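Glutathione s-transferase (Agrobacterium tumefaciens, PDB 2YCD) probably catalyses the conjugation of glutathione to electrophilic compounds and binds S-(p-nitrobenzyl)glutathione. Local coordinates at residues A[18-22]-A[35-39]; A[27-31]-A[217-221]; A[66-70]-A[81-85]. All blocks are in the same frame, centred on the assembly; numbering follows the deposited sequence. Where two conformers were deposited one is given.

Contact 1. Residues A[18-22]-A[35-39]; sequences TITVF and DMPVR. With GTB (S-(p-nitrobenzyl)glutathione), chain B.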
# COMPACT_ATOMS: atom_id res chain seq x y z
N THR A 18 -8.01 17.60 -12.17
CA THR A 18 -6.68 17.91 -12.66
C THR A 18 -5.65 17.08 -11.87
O THR A 18 -5.69 17.04 -10.64
CB THR A 18 -6.35 19.41 -12.48
OG1 THR A 18 -7.30 20.17 -13.24
CG2 THR A 18 -4.94 19.71 -12.97
N ILE A 19 -4.77 16.40 -12.58
CA ILE A 19 -3.74 15.60 -11.93
C ILE A 19 -2.35 16.13 -12.22
O ILE A 19 -2.08 16.68 -13.29
CB ILE A 19 -3.84 14.12 -12.32
CG1 ILE A 19 -3.47 13.92 -13.77
CG2 ILE A 19 -5.26 13.58 -12.00
CD1 ILE A 19 -3.44 12.45 -14.18
N THR A 20 -1.45 16.00 -11.25
CA THR A 20 -0.07 16.42 -11.48
C THR A 20 0.76 15.28 -12.04
O THR A 20 0.56 14.10 -11.68
CB THR A 20 0.59 16.95 -10.21
OG1 THR A 20 0.43 15.97 -9.17
CG2 THR A 20 -0.03 18.30 -9.77
N VAL A 21 1.68 15.63 -12.94
CA VAL A 21 2.51 14.66 -13.66
C VAL A 21 3.88 15.28 -13.87
O VAL A 21 4.04 16.49 -13.71
CB VAL A 21 1.91 14.30 -15.05
CG1 VAL A 21 0.45 13.83 -14.90
CG2 VAL A 21 2.00 15.48 -16.02
N PHE A 22 4.89 14.46 -14.18
CA PHE A 22 6.21 15.00 -14.51
C PHE A 22 6.14 15.79 -15.82
O PHE A 22 5.54 15.33 -16.80
CB PHE A 22 7.24 13.87 -14.75
CG PHE A 22 7.68 13.13 -13.51
CD1 PHE A 22 8.53 13.73 -12.59
CD2 PHE A 22 7.33 11.81 -13.33
CE1 PHE A 22 8.98 13.03 -11.48
CE2 PHE A 22 7.76 11.09 -12.22
CZ PHE A 22 8.59 11.70 -11.29
N ASP A 35 1.21 8.36 -12.30
CA ASP A 35 0.05 8.99 -12.93
C ASP A 35 -0.66 8.00 -13.86
O ASP A 35 -1.86 8.13 -14.12
CB ASP A 35 0.45 10.24 -13.73
CG ASP A 35 1.45 9.93 -14.85
OD1 ASP A 35 2.56 9.45 -14.54
OD2 ASP A 35 1.13 10.15 -16.03
N MET A 36 0.05 6.98 -14.35
CA MET A 36 -0.55 6.09 -15.34
C MET A 36 -1.81 5.35 -14.84
O MET A 36 -2.83 5.33 -15.54
CB MET A 36 0.49 5.12 -15.89
CG MET A 36 -0.06 4.20 -16.94
SD MET A 36 -0.54 5.04 -18.49
CE MET A 36 -1.25 3.63 -19.30
N PRO A 37 -1.77 4.75 -13.63
CA PRO A 37 -3.00 4.07 -13.19
C PRO A 37 -4.15 5.04 -13.00
O PRO A 37 -5.30 4.67 -13.22
CB PRO A 37 -2.60 3.41 -11.84
CG PRO A 37 -1.27 4.09 -11.46
CD PRO A 37 -0.61 4.41 -12.78
N VAL A 38 -3.86 6.28 -12.59
CA VAL A 38 -4.90 7.29 -12.45
C VAL A 38 -5.52 7.65 -13.82
O VAL A 38 -6.73 7.70 -13.97
CB VAL A 38 -4.33 8.55 -11.76
CG1 VAL A 38 -5.37 9.67 -11.74
CG2 VAL A 38 -3.87 8.21 -10.33
N ARG A 39 -4.67 7.93 -14.82
CA ARG A 39 -5.13 8.21 -16.18
C ARG A 39 -5.98 7.05 -16.70
O ARG A 39 -7.03 7.27 -17.33
CB ARG A 39 -3.94 8.41 -17.10
CG ARG A 39 -3.09 9.66 -16.84
CD ARG A 39 -1.94 9.63 -17.84
NE ARG A 39 -1.03 10.79 -17.82
CZ ARG A 39 -1.24 11.89 -18.55
NH1 ARG A 39 -2.36 12.05 -19.24
NH2 ARG A 39 -0.33 12.85 -18.53
N1 GTB B . 2.67 6.19 -2.67
CA1 GTB B . 2.72 7.22 -3.71
C1 GTB B . 1.65 6.98 -4.74
O11 GTB B . 1.40 5.80 -5.04
O12 GTB B . 1.05 7.96 -5.25
CB1 GTB B . 4.13 7.22 -4.33
CG1 GTB B . 4.30 8.37 -5.32
CD1 GTB B . 5.64 8.32 -6.02
OE1 GTB B . 6.44 7.44 -5.74
N2 GTB B . 5.85 9.26 -6.95
CA2 GTB B . 7.09 9.33 -7.72
C2 GTB B . 7.71 10.69 -7.66
O2 GTB B . 7.02 11.71 -7.65
CB2 GTB B . 6.75 9.11 -9.21
SG2 GTB B . 6.17 7.49 -9.60
N3 GTB B . 9.04 10.72 -7.65
CA3 GTB B . 9.83 11.94 -7.67
C3 GTB B . 10.55 12.22 -6.38
O31 GTB B . 10.50 11.39 -5.45
O32 GTB B . 11.16 13.31 -6.31
C' GTB B . 7.53 6.40 -9.34
C1' GTB B . 8.30 6.12 -10.60
C2' GTB B . 9.42 6.87 -10.92
C3' GTB B . 10.13 6.60 -12.09
C4' GTB B . 9.72 5.57 -12.93
N41 GTB B . 10.44 5.29 -14.10
O41 GTB B . 10.16 4.31 -14.80
O42 GTB B . 11.37 6.01 -14.41
C5' GTB B . 8.60 4.81 -12.60
C6' GTB B . 7.89 5.08 -11.43
O HOH W 1 4.36 11.65 -14.86
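Strand 18-22 runs roughly antiparallel to segment 35-39, the first part of helix 35-45. The axes of the two segments differ by 147° in direction and approach to 9.7 Å. Ile-19 is the first strand residue to reach the helix. It points toward it, with CG2 3.9 Å from Val-38 CG1 and CD1 3.9 Å from Arg-39 CG. Thr-20 alternates to the other face of the sheet, where its OG1 is hydrogen-bonded to the backbone N of Ser-75. Val-21 turns back to the helix, and its CG1 lies 3.8 Å from both Asp-35 CB and Arg-39 NH2. The charged heads above it pair with each other: Arg-39 NE donates to Asp-35 OD2 at 2.9 Å in a salt bridge one helical turn apart. Buried charge is thus balanced within the helix, while the alkyl part of Arg-39 packs on the strand. Arg-39 NH1 has a further partner in Tyr-49 OH. At the strand end, Phe-22 N donates to water 1 at 2.9 Å, and this water makes a weak bond to Asp-35 OD1, also at 2.9 Å. The Phe-22 ring meets the bound S-(p-nitrobenzyl)glutathione, with CE2 3.7 Å from GTB CB2. Strand 50-54 pairs in parallel with 18-22, which completes the first beta-alpha-beta unit of the thioredoxin-like N-terminal domain of glutathione transferases.

Contact 2. Residues A[27-31]-A[217-221]; sequences DGGRG and FDAQL. With GTB (S-(p-nitrobenzyl)glutathione), chain B.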
# COMPACT_ATOMS: atom_id res chain seq x y z
N ASP A 27 10.76 8.03 -17.12
CA ASP A 27 10.41 6.71 -17.62
C ASP A 27 10.57 6.51 -19.14
O ASP A 27 10.24 5.44 -19.66
CB ASP A 27 9.00 6.29 -17.17
CG ASP A 27 7.88 7.02 -17.91
OD1 ASP A 27 8.16 7.95 -18.68
OD2 ASP A 27 6.72 6.65 -17.71
N GLY A 28 11.08 7.52 -19.84
CA GLY A 28 11.32 7.41 -21.27
C GLY A 28 10.05 7.33 -22.11
O GLY A 28 10.10 6.92 -23.27
N GLY A 29 8.92 7.74 -21.55
CA GLY A 29 7.66 7.71 -22.27
C GLY A 29 6.96 6.36 -22.20
O GLY A 29 6.03 6.11 -22.96
N ARG A 30 7.40 5.50 -21.28
CA ARG A 30 6.89 4.14 -21.21
C ARG A 30 5.67 3.97 -20.31
O ARG A 30 5.18 2.86 -20.14
CB ARG A 30 7.99 3.17 -20.77
CG ARG A 30 9.16 3.07 -21.77
CD ARG A 30 10.29 2.18 -21.24
NE ARG A 30 10.91 2.73 -20.05
CZ ARG A 30 11.51 2.01 -19.11
NH1 ARG A 30 11.58 0.68 -19.23
NH2 ARG A 30 12.04 2.60 -18.05
N GLY A 31 5.19 5.07 -19.73
CA GLY A 31 3.99 5.02 -18.91
C GLY A 31 4.13 4.20 -17.64
O GLY A 31 3.23 3.44 -17.26
N PHE A 217 -2.15 5.74 -22.15
CA PHE A 217 -0.76 5.61 -22.56
C PHE A 217 -0.39 6.68 -23.58
O PHE A 217 0.67 7.30 -23.48
CB PHE A 217 -0.50 4.21 -23.14
CG PHE A 217 0.94 3.95 -23.45
CD1 PHE A 217 1.49 4.33 -24.66
CD2 PHE A 217 1.75 3.33 -22.51
CE1 PHE A 217 2.84 4.10 -24.94
CE2 PHE A 217 3.09 3.10 -22.78
CZ PHE A 217 3.63 3.48 -23.99
N ASP A 218 -1.26 6.91 -24.56
CA ASP A 218 -0.97 7.92 -25.59
C ASP A 218 -0.89 9.32 -24.96
O ASP A 218 -0.12 10.17 -25.41
CB ASP A 218 -2.04 7.91 -26.69
CG ASP A 218 -1.96 6.68 -27.58
OD1 ASP A 218 -1.02 5.87 -27.43
OD2 ASP A 218 -2.87 6.53 -28.42
N ALA A 219 -1.69 9.56 -23.92
CA ALA A 219 -1.66 10.87 -23.28
C ALA A 219 -0.37 11.12 -22.50
O ALA A 219 0.21 12.21 -22.59
CB ALA A 219 -2.91 11.09 -22.42
N GLN A 220 0.12 10.13 -21.74
CA GLN A 220 1.40 10.33 -21.07
C GLN A 220 2.53 10.46 -22.10
O GLN A 220 3.47 11.22 -21.90
CB GLN A 220 1.67 9.25 -20.00
CG GLN A 220 1.79 7.81 -20.52
CD GLN A 220 3.18 7.48 -21.06
OE1 GLN A 220 4.20 7.91 -20.51
NE2 GLN A 220 3.23 6.68 -22.13
N LEU A 221 2.41 9.75 -23.21
CA LEU A 221 3.45 9.79 -24.24
C LEU A 221 3.48 11.18 -24.87
O LEU A 221 4.57 11.70 -25.16
CB LEU A 221 3.22 8.67 -25.27
CG LEU A 221 4.20 8.61 -26.44
CD1 LEU A 221 5.63 8.41 -25.96
CD2 LEU A 221 3.80 7.49 -27.40
N1 GTB B . 2.67 6.19 -2.67
CA1 GTB B . 2.72 7.22 -3.71
C1 GTB B . 1.65 6.98 -4.74
O11 GTB B . 1.40 5.80 -5.04
O12 GTB B . 1.05 7.96 -5.25
CB1 GTB B . 4.13 7.22 -4.33
CG1 GTB B . 4.30 8.37 -5.32
CD1 GTB B . 5.64 8.32 -6.02
OE1 GTB B . 6.44 7.44 -5.74
N2 GTB B . 5.85 9.26 -6.95
CA2 GTB B . 7.09 9.33 -7.72
C2 GTB B . 7.71 10.69 -7.66
O2 GTB B . 7.02 11.71 -7.65
CB2 GTB B . 6.75 9.11 -9.21
SG2 GTB B . 6.17 7.49 -9.60
N3 GTB B . 9.04 10.72 -7.65
CA3 GTB B . 9.83 11.94 -7.67
C3 GTB B . 10.55 12.22 -6.38
O31 GTB B . 10.50 11.39 -5.45
O32 GTB B . 11.16 13.31 -6.31
C' GTB B . 7.53 6.40 -9.34
C1' GTB B . 8.30 6.12 -10.60
C2' GTB B . 9.42 6.87 -10.92
C3' GTB B . 10.13 6.60 -12.09
C4' GTB B . 9.72 5.57 -12.93
N41 GTB B . 10.44 5.29 -14.10
O41 GTB B . 10.16 4.31 -14.80
O42 GTB B . 11.37 6.01 -14.41
C5' GTB B . 8.60 4.81 -12.60
C6' GTB B . 7.89 5.08 -11.43
O HOH W 2 5.31 9.08 -18.21
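Helix 211-225 belongs to the C-terminal part of the chain, yet it meets the loop between strand 18-22 and helix 35-45. Phe-217 opens the contact. Its ring edge meets Arg-30 O, 3.4 Å from CE2, and its CZ lies 3.7 Å from Gly-29 O. Phe-217 also touches Arg-186, which is hydrogen-bonded to Arg-30 O. Gln-220 is the main polar link. Its NE2 donates to Gly-29 O at 3.0 Å and also to Phe-217 O, one turn back, at 3.0 Å. Its OE1 lies 2.8 Å from water 2, which is 2.9 Å from Asp-27 OD2. The water is placed to donate to both, although other acceptors compete for its protons. Leu-221 ends the row, with CD1 3.8 Å from Gly-29 O. The loop is folded to fit. Asp-27 to Arg-30 form a type I' turn, and Asp-27 OD1 accepts from Gly-29 N at 3.0 Å, an Asx turn. Asp-27 OD2 accepts from the backbone N of Leu-32. Arg-30 NE folds back to Asp-27 O at 2.8 Å. Gly-29 and Gly-31 have positive phi, and a CB on either would crowd the helix side chains. Asp-27 CB is 3.3 Å from GTB O41, an oxygen of the nitro group. The direct polar link is thus one side-chain amide to a backbone carbonyl, supplemented by a water. It depends on the loop backbone and on the close approach that the glycines allow.

Contact 3. Residues A[66-70]-A[81-85]; sequences AYQPF and LILFE. With GTB (S-(p-nitrobenzyl)glutathione), chain B.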
# COMPACT_ATOMS: atom_id res chain seq x y z
N ALA A 66 1.23 21.62 -0.68
CA ALA A 66 -0.20 21.79 -0.42
C ALA A 66 -1.05 20.78 -1.18
O ALA A 66 -2.26 20.67 -0.95
CB ALA A 66 -0.65 23.21 -0.77
N TYR A 67 -0.42 20.06 -2.11
CA TYR A 67 -1.13 19.08 -2.93
C TYR A 67 -0.67 17.67 -2.63
O TYR A 67 -1.47 16.72 -2.64
CB TYR A 67 -0.90 19.39 -4.41
CG TYR A 67 -1.47 20.74 -4.80
CD1 TYR A 67 -0.70 21.89 -4.69
CD2 TYR A 67 -2.79 20.86 -5.23
CE1 TYR A 67 -1.23 23.13 -5.05
CE2 TYR A 67 -3.32 22.08 -5.57
CZ TYR A 67 -2.54 23.21 -5.47
OH TYR A 67 -3.07 24.44 -5.82
N GLN A 68 0.63 17.53 -2.38
CA GLN A 68 1.23 16.24 -2.12
C GLN A 68 2.30 16.46 -1.04
O GLN A 68 3.34 17.06 -1.31
CB GLN A 68 1.81 15.65 -3.42
CG GLN A 68 1.62 14.14 -3.58
CD GLN A 68 2.59 13.33 -2.76
OE1 GLN A 68 3.47 13.88 -2.08
NE2 GLN A 68 2.48 12.02 -2.84
N PRO A 69 2.02 16.01 0.19
CA PRO A 69 2.87 16.38 1.34
C PRO A 69 4.28 15.80 1.30
O PRO A 69 5.11 16.21 2.11
CB PRO A 69 2.14 15.78 2.54
CG PRO A 69 0.77 15.50 2.10
CD PRO A 69 0.78 15.33 0.61
N PHE A 70 4.54 14.86 0.39
CA PHE A 70 5.86 14.26 0.27
C PHE A 70 6.57 14.70 -1.01
O PHE A 70 7.60 14.12 -1.37
CB PHE A 70 5.69 12.73 0.36
CG PHE A 70 4.96 12.32 1.62
CD1 PHE A 70 5.61 12.33 2.83
CD2 PHE A 70 3.60 12.03 1.60
CE1 PHE A 70 4.95 12.02 4.00
CE2 PHE A 70 2.92 11.71 2.77
CZ PHE A 70 3.61 11.70 3.98
N LEU A 81 -11.81 19.35 -3.39
CA LEU A 81 -11.15 18.10 -3.03
C LEU A 81 -9.74 18.03 -3.59
O LEU A 81 -9.53 18.21 -4.79
CB LEU A 81 -11.94 16.89 -3.56
CG LEU A 81 -11.34 15.51 -3.23
CD1 LEU A 81 -11.24 15.26 -1.74
CD2 LEU A 81 -12.14 14.41 -3.89
N ILE A 82 -8.78 17.81 -2.71
CA ILE A 82 -7.41 17.51 -3.12
C ILE A 82 -7.07 16.15 -2.51
O ILE A 82 -7.23 15.93 -1.29
CB ILE A 82 -6.41 18.56 -2.63
CG1 ILE A 82 -6.75 19.93 -3.24
CG2 ILE A 82 -4.97 18.16 -3.00
CD1 ILE A 82 -5.82 21.05 -2.82
N LEU A 83 -6.61 15.23 -3.36
CA LEU A 83 -6.21 13.89 -2.94
C LEU A 83 -4.80 13.62 -3.38
O LEU A 83 -4.30 14.20 -4.37
CB LEU A 83 -7.08 12.80 -3.56
CG LEU A 83 -8.55 12.76 -3.20
CD1 LEU A 83 -9.22 11.66 -4.03
CD2 LEU A 83 -8.68 12.45 -1.72
N PHE A 84 -4.15 12.70 -2.67
CA PHE A 84 -2.90 12.13 -3.12
C PHE A 84 -2.96 10.62 -2.87
O PHE A 84 -3.96 10.13 -2.33
CB PHE A 84 -1.68 12.84 -2.49
CG PHE A 84 -1.46 12.51 -1.05
CD1 PHE A 84 -2.26 13.07 -0.08
CD2 PHE A 84 -0.44 11.65 -0.67
CE1 PHE A 84 -2.05 12.78 1.29
CE2 PHE A 84 -0.23 11.35 0.68
CZ PHE A 84 -1.04 11.90 1.65
N GLU A 85 -1.90 9.93 -3.27
CA GLU A 85 -1.79 8.45 -3.30
C GLU A 85 -2.50 7.87 -4.50
O GLU A 85 -3.72 7.87 -4.55
CB GLU A 85 -2.28 7.78 -2.01
CG GLU A 85 -1.38 8.08 -0.79
CD GLU A 85 0.02 7.54 -0.93
OE1 GLU A 85 0.23 6.50 -1.60
OE2 GLU A 85 0.94 8.16 -0.36
N1 GTB B . 2.67 6.19 -2.67
CA1 GTB B . 2.72 7.22 -3.71
C1 GTB B . 1.65 6.98 -4.74
O11 GTB B . 1.40 5.80 -5.04
O12 GTB B . 1.05 7.96 -5.25
CB1 GTB B . 4.13 7.22 -4.33
CG1 GTB B . 4.30 8.37 -5.32
CD1 GTB B . 5.64 8.32 -6.02
OE1 GTB B . 6.44 7.44 -5.74
N2 GTB B . 5.85 9.26 -6.95
CA2 GTB B . 7.09 9.33 -7.72
C2 GTB B . 7.71 10.69 -7.66
O2 GTB B . 7.02 11.71 -7.65
CB2 GTB B . 6.75 9.11 -9.21
SG2 GTB B . 6.17 7.49 -9.60
N3 GTB B . 9.04 10.72 -7.65
CA3 GTB B . 9.83 11.94 -7.67
C3 GTB B . 10.55 12.22 -6.38
O31 GTB B . 10.50 11.39 -5.45
O32 GTB B . 11.16 13.31 -6.31
C' GTB B . 7.53 6.40 -9.34
C1' GTB B . 8.30 6.12 -10.60
C2' GTB B . 9.42 6.87 -10.92
C3' GTB B . 10.13 6.60 -12.09
C4' GTB B . 9.72 5.57 -12.93
N41 GTB B . 10.44 5.29 -14.10
O41 GTB B . 10.16 4.31 -14.80
O42 GTB B . 11.37 6.01 -14.41
C5' GTB B . 8.60 4.81 -12.60
C6' GTB B . 7.89 5.08 -11.43
O HOH W 3 0.63 10.58 -4.61
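In the thioredoxin-like N-terminal domain, edge strand 81-84 is covered on one face by the loop 66-70, which leads toward strand 75-78. Phe-84 has the largest share of the buried surface. Pro-69 CD sits over its ring face, 3.7 Å from the centroid of the Phe-84 ring and 6° off the normal, a CH-pi contact. Phe-70 presents its ring edge, with CE2 3.8 Å from Phe-84 CE2. Gln-68 NE2 lies 3.7 Å from Phe-84 CD2. The second subunit closes in as well: its Trp-114 packs edge-to-face with Phe-84, and its Trp-163 touches Pro-69. This hydrophobic patch is therefore part of the dimer interface. Ile-82 points to the same face two residues earlier. Its CG2 is 3.8 Å from Tyr-67 O, and its CD1 is 3.9 Å from Tyr-67 CE2. Leu-83, between Ile-82 and Phe-84, points away. Gln-68 shapes the loop, as its OE1 accepts from Phe-70 N at 2.9 Å and from Gln-72 N. Glu-85 follows the strand at the N-cap position of the next helix. Together with Ser-86 it binds the ligand, consistent with the Glu-Ser motif of GSTs that recognises the gamma-glutamyl group. Water 3 joins Gln-68 NE2 and Glu-85 N, both at 2.9 Å, to GTB O12 at 2.7 Å. Beside it, GTB N1 donates directly to Glu-85 OE1 at 2.7 Å.

Overall arrangement
All three contacts touch the same bound S-(p-nitrobenzyl)glutathione. Contacts 1 and 3 reach one four-stranded sheet, at its inner strand 18-22 and its edge strand 81-84. Their centres are about 12 Å apart, and contact 1 closes before contact 3 opens along the chain. Contact 2 lies about 11 Å from contact 1, centre to centre, and touches it where Arg-39 and Met-36 pack on segments 27-31 and 217-221. It ties the N-terminal domain to the last helix, spanning the sequence that holds contact 3. Contacts 2 and 3 are about 22 Å apart between centres. They border different ends of the ligand: nitrobenzyl at contact 2, gamma-glutamyl at contact 3 beside the second subunit.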